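Local coordinates for tubulin-like protein CetZ (Methanosaeta thermophila, PDB 3ZID), which binds GTP, acts as a GTPase of the tubulin/FtsZ superfamily and is probably involved in the control of archaeal cell shape, at residues Ala249-Leu254 / Val316-Leu320; Ala270-Val276 / Ile300-Gly306. All blocks are in the same frame, centred on the assembly; numbering follows the deposited sequence.

Interaction 1: Ala249-Leu254 / Val316-Leu320; sequences AIKNSL and VLSVL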
loop_
_atom_site.group_PDB
_atom_site.type_symbol
_atom_site.label_atom_id
_atom_site.label_comp_id
_atom_site.label_asym_id
_atom_site.label_seq_id
_atom_site.Cartn_x
_atom_site.Cartn_y
_atom_site.Cartn_z
ATOM N N ALA A 249 -4.923 19.544 14.330
ATOM C CA ALA A 249 -5.345 18.279 13.768
ATOM C C ALA A 249 -4.951 18.212 12.286
ATOM O O ALA A 249 -4.424 17.206 11.865
ATOM C CB ALA A 249 -6.829 18.044 13.976
ATOM N N ILE A 250 -5.189 19.271 11.501
ATOM C CA ILE A 250 -4.814 19.287 10.082
ATOM C C ILE A 250 -3.319 19.150 9.883
ATOM O O ILE A 250 -2.887 18.286 9.124
ATOM C CB ILE A 250 -5.309 20.521 9.324
ATOM C CG1 ILE A 250 -6.821 20.431 9.146
ATOM C CG2 ILE A 250 -4.634 20.594 7.946
ATOM C CD1 ILE A 250 -7.448 21.685 8.567
ATOM N N LYS A 251 -2.517 19.924 10.609
ATOM C CA LYS A 251 -1.043 19.822 10.537
ATOM C C LYS A 251 -0.468 18.457 10.907
ATOM O O LYS A 251 0.432 17.970 10.242
ATOM C CB LYS A 251 -0.395 20.872 11.454
ATOM C CG LYS A 251 1.118 20.685 11.582
ATOM C CD LYS A 251 1.810 21.834 12.326
ATOM C CE LYS A 251 3.327 21.593 12.376
ATOM N NZ LYS A 251 4.112 22.791 12.820
ATOM N N ASN A 252 -0.967 17.871 11.993
ATOM C CA ASN A 252 -0.481 16.581 12.499
ATOM C C ASN A 252 -0.715 15.364 11.573
ATOM O O ASN A 252 -0.019 14.363 11.663
ATOM C CB ASN A 252 -1.115 16.307 13.849
ATOM C CG ASN A 252 -0.505 17.128 14.932
ATOM O OD1 ASN A 252 0.588 17.656 14.769
ATOM N ND2 ASN A 252 -1.249 17.331 16.013
ATOM N N SER A 253 -1.752 15.439 10.742
ATOM C CA SER A 253 -2.055 14.441 9.704
ATOM C C SER A 253 -1.177 14.635 8.487
ATOM O O SER A 253 -1.159 13.786 7.598
ATOM C CB SER A 253 -3.511 14.512 9.267
ATOM O OG SER A 253 -3.688 15.643 8.432
ATOM N N LEU A 254 -0.514 15.790 8.404
ATOM C CA LEU A 254 0.378 16.030 7.276
ATOM C C LEU A 254 1.843 15.950 7.646
ATOM O O LEU A 254 2.704 16.047 6.777
ATOM C CB LEU A 254 0.125 17.384 6.628
ATOM C CG LEU A 254 -1.239 17.572 6.013
ATOM C CD1 LEU A 254 -1.331 19.020 5.596
ATOM C CD2 LEU A 254 -1.319 16.641 4.832
ATOM N N VAL A 316 -8.698 13.826 11.325
ATOM C CA VAL A 316 -8.401 14.313 10.001
ATOM C C VAL A 316 -7.754 13.203 9.202
ATOM O O VAL A 316 -6.858 12.502 9.682
ATOM C CB VAL A 316 -7.452 15.534 10.043
ATOM C CG1 VAL A 316 -7.112 15.998 8.627
ATOM C CG2 VAL A 316 -8.094 16.679 10.828
ATOM N N LEU A 317 -8.227 13.060 7.979
ATOM C CA LEU A 317 -7.582 12.212 7.004
ATOM C C LEU A 317 -7.020 13.075 5.893
ATOM O O LEU A 317 -7.697 13.928 5.343
ATOM C CB LEU A 317 -8.571 11.207 6.426
ATOM C CG LEU A 317 -7.977 10.307 5.328
ATOM C CD1 LEU A 317 -7.219 9.192 5.954
ATOM C CD2 LEU A 317 -9.090 9.761 4.458
ATOM N N SER A 318 -5.774 12.825 5.546
ATOM C CA SER A 318 -5.179 13.496 4.409
ATOM C C SER A 318 -4.820 12.477 3.325
ATOM O O SER A 318 -4.263 11.413 3.604
ATOM C CB SER A 318 -3.948 14.291 4.856
ATOM O OG SER A 318 -2.993 13.437 5.472
ATOM N N VAL A 319 -5.176 12.794 2.093
ATOM C CA VAL A 319 -4.799 11.957 0.967
ATOM C C VAL A 319 -3.813 12.805 0.222
ATOM O O VAL A 319 -4.147 13.889 -0.224
ATOM C CB VAL A 319 -5.994 11.587 0.060
ATOM C CG1 VAL A 319 -5.538 10.649 -1.083
ATOM C CG2 VAL A 319 -7.147 10.953 0.899
ATOM N N LEU A 320 -2.581 12.325 0.128
ATOM C CA LEU A 320 -1.498 13.075 -0.502
ATOM C C LEU A 320 -1.096 12.421 -1.806
ATOM O O LEU A 320 -1.111 11.203 -1.934
ATOM C CB LEU A 320 -0.265 13.098 0.384
ATOM C CG LEU A 320 -0.370 13.803 1.724
ATOM C CD1 LEU A 320 0.998 13.792 2.396
ATOM C CD2 LEU A 320 -0.868 15.221 1.513
#
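The hydroxyl of S318 reaches across from strand 315-322 to the backbone at the end of helix 246-252, giving its proton to the carbonyl of S253: S318 OG to S253 O is 2.8 Å. The donor sits above the carbonyl plane, 51° out of it, so the bond does not follow a lone pair. A second serine bond stays within 249-254: S253 OG donates to I250 O at 2.8 Å, three residues back. With chi1 at 75°, S253 OG lies between its own backbone N and carbonyl carbon, a position from which it can fold back onto I250 O while presenting its oxygen to V316 CG1, 3.4 Å away.

The apolar contacts flank these bonds. V316 divides its branches: CG1 meets S253, whereas CG2 packs against A249 CB at 3.7 Å and, more loosely, against I250 CG1. Beyond the serines, L254 CD2 touches both S318 CB (3.5 Å) and L320 CD2 (3.6 Å), the two leucines crossing obliquely. A valine in place of S253 would probably leave I250 O without this side-chain donor and disturb the fit against V316 CG1.

All seven touching residues are buried, so the two hydroxyls find backbone acceptors inside an otherwise apolar interface. The chemistry implies a helix end seated on the sheet mainly by hydrocarbon packing, with one directional bond joining the two segments.

Interaction 2: Ala270-Val276 / Ile300-Gly306; sequences AGRAMIV and IGHVFKG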
loop_
_atom_site.group_PDB
_atom_site.type_symbol
_atom_site.label_atom_id
_atom_site.label_comp_id
_atom_site.label_asym_id
_atom_site.label_seq_id
_atom_site.Cartn_x
_atom_site.Cartn_y
_atom_site.Cartn_z
ATOM N N ALA A 270 4.617 16.991 -1.831
ATOM C CA ALA A 270 3.224 16.705 -2.164
ATOM C C ALA A 270 2.687 17.758 -3.118
ATOM O O ALA A 270 2.747 18.946 -2.821
ATOM C CB ALA A 270 2.355 16.651 -0.892
ATOM N N GLY A 271 2.190 17.319 -4.275
ATOM C CA GLY A 271 1.599 18.223 -5.254
ATOM C C GLY A 271 0.111 18.481 -5.076
ATOM O O GLY A 271 -0.360 19.589 -5.321
ATOM N N ARG A 272 -0.627 17.447 -4.676
ATOM C CA ARG A 272 -2.071 17.533 -4.457
ATOM C C ARG A 272 -2.459 16.851 -3.160
ATOM O O ARG A 272 -1.787 15.918 -2.710
ATOM C CB ARG A 272 -2.859 16.909 -5.614
ATOM C CG ARG A 272 -2.678 17.635 -6.934
ATOM C CD ARG A 272 -3.198 16.842 -8.120
ATOM N NE ARG A 272 -2.780 17.467 -9.375
ATOM C CZ ARG A 272 -3.192 17.105 -10.584
ATOM N NH1 ARG A 272 -4.053 16.109 -10.732
ATOM N NH2 ARG A 272 -2.738 17.748 -11.651
ATOM N N ALA A 273 -3.548 17.325 -2.557
ATOM C CA ALA A 273 -4.075 16.697 -1.351
ATOM C C ALA A 273 -5.604 16.821 -1.234
ATOM O O ALA A 273 -6.220 17.734 -1.788
ATOM C CB ALA A 273 -3.400 17.264 -0.113
ATOM N N MET A 274 -6.202 15.847 -0.559
ATOM C CA MET A 274 -7.590 15.912 -0.135
ATOM C C MET A 274 -7.560 15.822 1.394
ATOM O O MET A 274 -7.001 14.880 1.957
ATOM C CB MET A 274 -8.409 14.762 -0.730
ATOM C CG MET A 274 -9.920 14.819 -0.414
ATOM S SD MET A 274 -10.842 13.506 -1.259
ATOM C CE MET A 274 -10.147 12.047 -0.519
ATOM N N ILE A 275 -8.081 16.841 2.068
ATOM C CA ILE A 275 -8.137 16.846 3.529
ATOM C C ILE A 275 -9.587 16.671 3.987
ATOM O O ILE A 275 -10.445 17.452 3.603
ATOM C CB ILE A 275 -7.584 18.170 4.121
ATOM C CG1 ILE A 275 -6.207 18.520 3.545
ATOM C CG2 ILE A 275 -7.550 18.110 5.636
ATOM C CD1 ILE A 275 -5.124 17.564 3.894
ATOM N N VAL A 276 -9.862 15.642 4.779
ATOM C CA VAL A 276 -11.203 15.394 5.284
ATOM C C VAL A 276 -11.199 15.594 6.786
ATOM O O VAL A 276 -10.391 14.995 7.487
ATOM C CB VAL A 276 -11.691 13.945 4.981
ATOM C CG1 VAL A 276 -13.132 13.743 5.485
ATOM C CG2 VAL A 276 -11.608 13.661 3.505
ATOM N N ILE A 300 1.473 22.901 -0.781
ATOM C CA ILE A 300 0.755 21.923 -1.600
ATOM C C ILE A 300 -0.050 22.611 -2.705
ATOM O O ILE A 300 -0.991 23.343 -2.406
ATOM C CB ILE A 300 -0.175 21.038 -0.746
ATOM C CG1 ILE A 300 0.605 20.346 0.362
ATOM C CG2 ILE A 300 -0.907 20.026 -1.623
ATOM C CD1 ILE A 300 -0.275 19.502 1.263
ATOM N N GLY A 301 0.283 22.345 -3.964
ATOM C CA GLY A 301 -0.403 22.962 -5.091
ATOM C C GLY A 301 -1.930 23.042 -5.144
ATOM O O GLY A 301 -2.495 24.124 -5.287
ATOM N N HIS A 302 -2.598 21.902 -5.026
ATOM C CA HIS A 302 -4.054 21.835 -5.072
ATOM C C HIS A 302 -4.595 21.066 -3.875
ATOM O O HIS A 302 -4.240 19.911 -3.671
ATOM C CB HIS A 302 -4.501 21.132 -6.356
ATOM C CG HIS A 302 -3.946 21.740 -7.608
ATOM N ND1 HIS A 302 -4.302 22.995 -8.054
ATOM C CD2 HIS A 302 -3.049 21.262 -8.506
ATOM C CE1 HIS A 302 -3.655 23.262 -9.175
ATOM N NE2 HIS A 302 -2.887 22.227 -9.470
ATOM N N VAL A 303 -5.428 21.700 -3.063
ATOM C CA VAL A 303 -5.995 21.020 -1.906
ATOM C C VAL A 303 -7.511 21.012 -1.965
ATOM O O VAL A 303 -8.131 22.051 -2.119
ATOM C CB VAL A 303 -5.571 21.701 -0.597
ATOM C CG1 VAL A 303 -6.138 20.935 0.600
ATOM C CG2 VAL A 303 -4.048 21.809 -0.526
ATOM N N PHE A 304 -8.100 19.830 -1.867
ATOM C CA PHE A 304 -9.555 19.691 -1.769
ATOM C C PHE A 304 -9.886 19.376 -0.331
ATOM O O PHE A 304 -9.084 18.780 0.387
ATOM C CB PHE A 304 -10.058 18.529 -2.624
ATOM C CG PHE A 304 -9.753 18.666 -4.065
ATOM C CD1 PHE A 304 -10.557 19.435 -4.883
ATOM C CD2 PHE A 304 -8.644 18.041 -4.607
ATOM C CE1 PHE A 304 -10.277 19.559 -6.218
ATOM C CE2 PHE A 304 -8.352 18.170 -5.943
ATOM C CZ PHE A 304 -9.166 18.931 -6.747
ATOM N N LYS A 305 -11.060 19.795 0.109
ATOM C CA LYS A 305 -11.434 19.569 1.485
ATOM C C LYS A 305 -12.824 19.028 1.574
ATOM O O LYS A 305 -13.655 19.277 0.700
ATOM C CB LYS A 305 -11.302 20.850 2.303
ATOM C CG LYS A 305 -12.427 21.832 2.086
ATOM C CD LYS A 305 -12.124 23.113 2.833
ATOM C CE LYS A 305 -13.354 23.993 2.929
ATOM N NZ LYS A 305 -14.398 23.294 3.710
ATOM N N GLY A 306 -13.051 18.235 2.609
ATOM C CA GLY A 306 -14.355 17.686 2.888
ATOM C C GLY A 306 -14.600 17.760 4.385
ATOM O O GLY A 306 -13.701 17.537 5.178
#
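R272 and H302 are paired across two parallel strands, their side chains side by side and pointing the same way. From its base outward, R272 CB lies 3.8 Å from H302 O. R272 CG, set anti to the carbonyl carbon (chi1 -64°), comes in plane to the edge of the imidazole, 4.0 Å from H302 CD2. The chain then runs extended, bringing R272 NE to 3.9 Å from H302 CD2, with guanidinium and ring planes 74° apart, too steep for a parallel stack. At the tip, NH1 leaves the pair and hydrogen-bonds to T223 O on helix 219-225.

Along the two strands, from G271 to G306, five backbone hydrogen bonds join the chains. H302 N donates to G271 O, A273 N to H302 O, F304 N to A273 O, I275 N to F304 O and G306 N to I275 O. The longest is H302 N to G271 O at 3.2 Å; F304 N to A273 O, at 2.8 Å, is among the straighter ones. Alternation of donors and acceptors, bridges from R272-H302 to V276-G306 and an angle of 16° between strand directions establish the parallel pairing.

On the face of A273 and I275, the contacts are apolar: I275 CG1 meets V303 CG1 at 3.8 Å, and A273 CB lies 4.0 Å from I300 CG2. Helix 286-296 packs there, L296 on I275 and I293 on V303. On the other face, M274 CG is 4.3 Å from F304 CB, and F221 of helix 219-225 lies against M274. Two neighbouring parallel strands, connected through helix 286-296 packed on one face of their sheet, are the signature of a beta-alpha-beta unit.

In the fold
Interactions 1 and 2 lie about 10 Å apart between centres and share the mixed four-stranded sheet, ordered 232-238, 315-322, 270-279, 302-309. Strands 315-322 and 270-279 are antiparallel neighbours, and a probable hydrogen bond from V319 N to M274 O (2.8 Å) ties the two sites directly. Along the chain, interaction 2 is nested within the loop closed by interaction 1: helix 246-252 precedes strand 270-279, and strand 302-309 precedes 315-322. Helix 286-296 touches I250 and L254 of the first contact as well as I275 and V303 of the second. Together they build a part of the fold away from the nucleotide site, consistent with the C-terminal domain of the tubulin/FtsZ superfamily.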